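Local atomic coordinates of hemolysin-related protein (Vibrio cholerae serotype O1, PDB entry 6MLT), a protein that is secreted into the biofilm matrix of the cholera bacterium, binds metal ions and probably contributes to biofilm adhesion through carbohydrate recognition. Residues A227-D232 against E236-V241; I253-H258 against M443-A448. All coordinates share one frame; numbering follows the deposited sequence.

Interaction 1. Residues A227-D232 against E236-V241. With NA (sodium ion), chain G.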
loop_
_atom_site.group_PDB
_atom_site.type_symbol
_atom_site.label_atom_id
_atom_site.label_comp_id
_atom_site.label_asym_id
_atom_site.label_seq_id
_atom_site.Cartn_x
_atom_site.Cartn_y
_atom_site.Cartn_z
ATOM N N ALA A 227 -1.709 -2.808 -5.354
ATOM C CA ALA A 227 -1.979 -3.655 -4.205
ATOM C C ALA A 227 -1.926 -5.103 -4.661
ATOM O O ALA A 227 -1.941 -5.401 -5.857
ATOM C CB ALA A 227 -3.338 -3.348 -3.577
ATOM N N ASN A 228 -1.875 -6.002 -3.687
ATOM C CA ASN A 228 -1.973 -7.429 -3.945
ATOM C C ASN A 228 -3.405 -7.865 -3.672
ATOM O O ASN A 228 -3.879 -7.787 -2.531
ATOM C CB ASN A 228 -0.992 -8.218 -3.084
ATOM C CG ASN A 228 -0.853 -9.660 -3.544
ATOM O OD1 ASN A 228 -1.347 -10.031 -4.611
ATOM N ND2 ASN A 228 -0.174 -10.475 -2.746
ATOM N N LEU A 229 -4.094 -8.309 -4.722
ATOM C CA LEU A 229 -5.507 -8.652 -4.636
ATOM C C LEU A 229 -5.782 -10.095 -5.044
ATOM O O LEU A 229 -6.929 -10.434 -5.343
ATOM C CB LEU A 229 -6.330 -7.691 -5.495
ATOM C CG LEU A 229 -6.243 -6.224 -5.078
ATOM C CD1 LEU A 229 -6.845 -5.336 -6.152
ATOM C CD2 LEU A 229 -6.945 -5.996 -3.748
ATOM N N ASP A 230 -4.766 -10.951 -5.058
ATOM C CA ASP A 230 -4.961 -12.361 -5.393
ATOM C C ASP A 230 -3.914 -13.177 -4.637
ATOM O O ASP A 230 -3.387 -12.732 -3.613
ATOM C CB ASP A 230 -4.917 -12.565 -6.918
ATOM C CG ASP A 230 -3.591 -12.164 -7.526
ATOM O OD1 ASP A 230 -2.599 -12.034 -6.778
ATOM O OD2 ASP A 230 -3.545 -11.972 -8.760
ATOM N N GLY A 231 -3.600 -14.367 -5.143
ATOM C CA GLY A 231 -2.775 -15.318 -4.428
ATOM C C GLY A 231 -1.314 -15.384 -4.819
ATOM O O GLY A 231 -0.607 -16.275 -4.332
ATOM N N ASP A 232 -0.830 -14.488 -5.675
ATOM C CA ASP A 232 0.572 -14.467 -6.064
ATOM C C ASP A 232 1.251 -13.220 -5.514
ATOM O O ASP A 232 0.606 -12.302 -4.998
ATOM C CB ASP A 232 0.724 -14.531 -7.591
ATOM C CG ASP A 232 0.062 -13.357 -8.300
ATOM O OD1 ASP A 232 0.319 -12.195 -7.918
ATOM O OD2 ASP A 232 -0.705 -13.597 -9.257
ATOM N N GLU A 236 -1.078 -5.933 -8.484
ATOM C CA GLU A 236 -2.258 -5.595 -9.261
ATOM C C GLU A 236 -2.464 -4.089 -9.200
ATOM O O GLU A 236 -2.003 -3.413 -8.281
ATOM C CB GLU A 236 -3.498 -6.329 -8.741
ATOM C CG GLU A 236 -3.623 -7.778 -9.220
ATOM C CD GLU A 236 -2.785 -8.759 -8.410
ATOM O OE1 GLU A 236 -2.857 -8.725 -7.160
ATOM O OE2 GLU A 236 -2.056 -9.570 -9.023
ATOM N N LEU A 237 -3.164 -3.573 -10.205
ATOM C CA LEU A 237 -3.349 -2.145 -10.401
ATOM C C LEU A 237 -4.843 -1.851 -10.439
ATOM O O LEU A 237 -5.577 -2.474 -11.211
ATOM C CB LEU A 237 -2.673 -1.714 -11.703
ATOM C CG LEU A 237 -2.436 -0.244 -12.004
ATOM C CD1 LEU A 237 -1.507 0.389 -10.979
ATOM C CD2 LEU A 237 -1.853 -0.122 -13.410
ATOM N N VAL A 238 -5.293 -0.929 -9.593
ATOM C CA VAL A 238 -6.684 -0.480 -9.576
ATOM C C VAL A 238 -6.747 0.880 -10.254
ATOM O O VAL A 238 -5.983 1.783 -9.900
ATOM C CB VAL A 238 -7.228 -0.390 -8.139
ATOM C CG1 VAL A 238 -8.720 -0.103 -8.163
ATOM C CG2 VAL A 238 -6.939 -1.670 -7.378
ATOM N N VAL A 239 -7.666 1.038 -11.210
ATOM C CA VAL A 239 -7.766 2.267 -11.990
ATOM C C VAL A 239 -9.214 2.744 -12.028
ATOM O O VAL A 239 -10.153 1.940 -12.023
ATOM C CB VAL A 239 -7.227 2.077 -13.424
ATOM C CG1 VAL A 239 -5.778 1.611 -13.395
ATOM C CG2 VAL A 239 -8.088 1.087 -14.208
ATOM N N SER A 240 -9.383 4.065 -12.099
ATOM C CA SER A 240 -10.689 4.718 -12.166
ATOM C C SER A 240 -10.780 5.577 -13.420
ATOM O O SER A 240 -9.857 6.342 -13.721
ATOM C CB SER A 240 -10.935 5.602 -10.932
ATOM O OG SER A 240 -11.145 4.838 -9.757
ATOM N N VAL A 241 -11.899 5.464 -14.130
ATOM C CA VAL A 241 -12.233 6.339 -15.251
ATOM C C VAL A 241 -13.506 7.090 -14.877
ATOM O O VAL A 241 -14.586 6.484 -14.867
ATOM C CB VAL A 241 -12.428 5.543 -16.550
ATOM C CG1 VAL A 241 -12.792 6.474 -17.704
ATOM C CG2 VAL A 241 -11.176 4.740 -16.878
HETATM NA NA NA G . -0.923 -10.524 -6.911
#

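Interaction 2. Residues I253-H258 against M443-A448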
loop_
_atom_site.group_PDB
_atom_site.type_symbol
_atom_site.label_atom_id
_atom_site.label_comp_id
_atom_site.label_asym_id
_atom_site.label_seq_id
_atom_site.Cartn_x
_atom_site.Cartn_y
_atom_site.Cartn_z
ATOM N N ILE A 253 -14.518 1.303 -12.962
ATOM C CA ILE A 253 -13.439 0.939 -12.057
ATOM C C ILE A 253 -12.940 -0.425 -12.506
ATOM O O ILE A 253 -13.737 -1.287 -12.894
ATOM C CB ILE A 253 -13.889 0.903 -10.583
ATOM C CG1 ILE A 253 -12.703 0.524 -9.697
ATOM C CG2 ILE A 253 -15.034 -0.086 -10.392
ATOM C CD1 ILE A 253 -12.695 1.203 -8.366
ATOM N N ALA A 254 -11.627 -0.614 -12.489
ATOM C CA ALA A 254 -11.071 -1.849 -13.015
ATOM C C ALA A 254 -9.840 -2.237 -12.214
ATOM O O ALA A 254 -9.138 -1.387 -11.661
ATOM C CB ALA A 254 -10.717 -1.721 -14.501
ATOM N N VAL A 255 -9.602 -3.539 -12.148
ATOM C CA VAL A 255 -8.379 -4.094 -11.583
ATOM C C VAL A 255 -7.621 -4.753 -12.719
ATOM O O VAL A 255 -8.153 -5.640 -13.403
ATOM C CB VAL A 255 -8.669 -5.094 -10.458
ATOM C CG1 VAL A 255 -7.372 -5.709 -9.950
ATOM C CG2 VAL A 255 -9.419 -4.409 -9.324
ATOM N N LEU A 256 -6.382 -4.327 -12.914
ATOM C CA LEU A 256 -5.522 -4.847 -13.960
ATOM C C LEU A 256 -4.403 -5.672 -13.341
ATOM O O LEU A 256 -3.926 -5.375 -12.243
ATOM C CB LEU A 256 -4.913 -3.714 -14.782
ATOM C CG LEU A 256 -5.884 -2.653 -15.296
ATOM C CD1 LEU A 256 -5.124 -1.568 -16.024
ATOM C CD2 LEU A 256 -6.927 -3.285 -16.195
ATOM N N GLU A 257 -3.998 -6.715 -14.057
ATOM C CA GLU A 257 -2.812 -7.476 -13.713
ATOM C C GLU A 257 -1.564 -6.697 -14.129
ATOM O O GLU A 257 -1.634 -5.692 -14.839
ATOM C CB GLU A 257 -2.838 -8.842 -14.395
ATOM C CG GLU A 257 -4.126 -9.639 -14.181
ATOM C CD GLU A 257 -4.277 -10.164 -12.762
ATOM O OE1 GLU A 257 -3.329 -10.018 -11.963
ATOM O OE2 GLU A 257 -5.347 -10.733 -12.447
ATOM N N HIS A 258 -0.402 -7.186 -13.692
ATOM C CA HIS A 258 0.848 -6.472 -13.939
ATOM C C HIS A 258 1.154 -6.327 -15.425
ATOM O O HIS A 258 1.915 -5.429 -15.802
ATOM C CB HIS A 258 2.006 -7.191 -13.246
ATOM C CG HIS A 258 2.371 -8.492 -13.889
ATOM N ND1 HIS A 258 1.640 -9.647 -13.701
ATOM C CD2 HIS A 258 3.380 -8.817 -14.731
ATOM C CE1 HIS A 258 2.188 -10.628 -14.397
ATOM N NE2 HIS A 258 3.243 -10.150 -15.033
ATOM N N MET A 443 -9.179 -7.749 2.010
ATOM C CA MET A 443 -8.916 -6.550 1.228
ATOM C C MET A 443 -10.197 -5.997 0.611
ATOM O O MET A 443 -11.101 -6.744 0.211
ATOM C CB MET A 443 -7.913 -6.845 0.110
ATOM C CG MET A 443 -6.512 -7.201 0.597
ATOM S SD MET A 443 -5.756 -5.879 1.547
ATOM C CE MET A 443 -5.597 -4.616 0.278
ATOM N N GLY A 444 -10.252 -4.670 0.517
ATOM C CA GLY A 444 -11.350 -4.004 -0.148
ATOM C C GLY A 444 -10.844 -2.852 -0.992
ATOM O O GLY A 444 -9.761 -2.304 -0.761
ATOM N N ILE A 445 -11.653 -2.504 -1.987
ATOM C CA ILE A 445 -11.427 -1.353 -2.854
ATOM C C ILE A 445 -12.641 -0.448 -2.711
ATOM O O ILE A 445 -13.768 -0.874 -2.982
ATOM C CB ILE A 445 -11.242 -1.774 -4.319
ATOM C CG1 ILE A 445 -10.029 -2.689 -4.464
ATOM C CG2 ILE A 445 -11.103 -0.562 -5.216
ATOM C CD1 ILE A 445 -10.132 -3.631 -5.649
ATOM N N VAL A 446 -12.421 0.794 -2.296
ATOM C CA VAL A 446 -13.526 1.709 -2.038
ATOM C C VAL A 446 -13.305 2.991 -2.823
ATOM O O VAL A 446 -12.170 3.470 -2.947
ATOM C CB VAL A 446 -13.687 1.995 -0.529
ATOM C CG1 VAL A 446 -12.475 2.727 0.027
ATOM C CG2 VAL A 446 -14.973 2.773 -0.260
ATOM N N TYR A 447 -14.396 3.544 -3.356
ATOM C CA TYR A 447 -14.331 4.792 -4.099
ATOM C C TYR A 447 -15.697 5.459 -4.099
ATOM O O TYR A 447 -16.729 4.817 -3.886
ATOM C CB TYR A 447 -13.856 4.572 -5.541
ATOM C CG TYR A 447 -14.910 4.020 -6.480
ATOM C CD1 TYR A 447 -15.171 2.656 -6.540
ATOM C CD2 TYR A 447 -15.620 4.859 -7.325
ATOM C CE1 TYR A 447 -16.119 2.148 -7.410
ATOM C CE2 TYR A 447 -16.566 4.364 -8.198
ATOM C CZ TYR A 447 -16.813 3.009 -8.240
ATOM O OH TYR A 447 -17.759 2.518 -9.113
ATOM N N ALA A 448 -15.680 6.763 -4.352
ATOM C CA ALA A 448 -16.888 7.566 -4.445
ATOM C C ALA A 448 -17.196 7.872 -5.905
ATOM O O ALA A 448 -16.303 8.261 -6.664
ATOM C CB ALA A 448 -16.738 8.867 -3.661
#

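Interaction 1. Residues A227-D232 against E236-V241
E236 sends its carboxylate to the loop that begins at A227, where N228, D230 and D232 meet it around one sodium ion. Ligands on every second residue from N228 to E236 form a variant of the DxDxDG type of cation-binding loop, as in FG-GAP-like repeats, here joining the first two strands of a beta-propeller blade. Its base is an antiparallel hydrogen-bonded pair, in which A227 N donates to E236 O and E236 N to A227 O (2.8 Å). The E236 chain is bent at chi2 (82°), which brings both OE1 and OE2 to the metal. OE1 has a second role: L229 N donates to it at 2.8 Å, almost straight and nearly along the C-O axis, so backbone and cation together fix the carboxylate's rotation. D230 and D232 each bind through OD1, the D230 carboxylate turned 62° from that of E236 and D232 arriving from the opposite direction to E236. N228 OD1, at 2.4 Å from the sodium, and the backbone oxygen of K234 complete the protein ligands. D230 OD2 lies 2.8 Å from E236 OE2, a close approach of two acceptors, which the nearby cation may ease. Away from the metal, L229 CD1 packs on V238 CG2 at 3.9 Å, the side chains crossing at about a right angle. An Asx turn steadies the loop: D232 N donates to D230 OD1, itself a sodium ligand, from above the carboxylate plane at 3.2 Å.

Interaction 2. Residues I253-H258 against M443-A448
Two neighbouring blades of the beta-propeller meet face to face here, strand 252-256 of one lying across strand 443-448 of the next. I253 and V255 point toward I445 and Y447, and the contact between the two segments rests on these four buried side chains. The principal touching atom is I253 CD1, which reaches between the two residues opposite. It lies 3.4 Å from Y447 CD1 and 3.9 Å from I445 CG2. With CG1 anti to the backbone N (chi1 -180°), the I253 chain extends from its strand, and an off-staggered chi2 of 145° carries the methyl to this position. The approach to the tyrosine ring is oblique. A second branch of the same isoleucine, CG2, lies farther out, 3.9 Å from Y447 CE1 and 4.0 Å from Y447 OH, so the two branches of I253 touch the tyrosine from CD1 out to the hydroxyl. The strand axes are 10.0 Å apart at their closest and run at 147° to each other, roughly antiparallel; no hydrogen bond joins them, as expected where separate blade sheets pack through their side chains alone. The chain between the two strands is long because a beta-prism lectin domain is inserted between strands 277-279 and 443-448, which are partners in one blade. I445 is also covered by V238 and W264 from the blade that holds strand 252-256, while Y447 rests on Y456 of its own sheet. Farther along the interface the side chains of V255 and I445 cross at a slant, and V255 CG2 touches I445 CD1 at 3.8 Å.

In the fold
Both contacts are buried and share one propeller blade: strands 236-241 and 252-256 are neighbours in its sheet, tied by probable backbone hydrogen bonds from L256 N to L237 O and from V239 N to A254 O. Interaction 1 works within the blade, at the end of a strand where the connecting loop is partly exposed; its chemistry is mainly polar, built on a cation and the oxygens around it. Interaction 2 works between blades and is wholly apolar, with no hydrogen bond across it. The two meet at the sheet face carrying V238 and V255: V255 also touches L229 and E236, and I445 also reaches L229 of the metal loop. The centres of interactions 1 and 2 are about 6 Å apart.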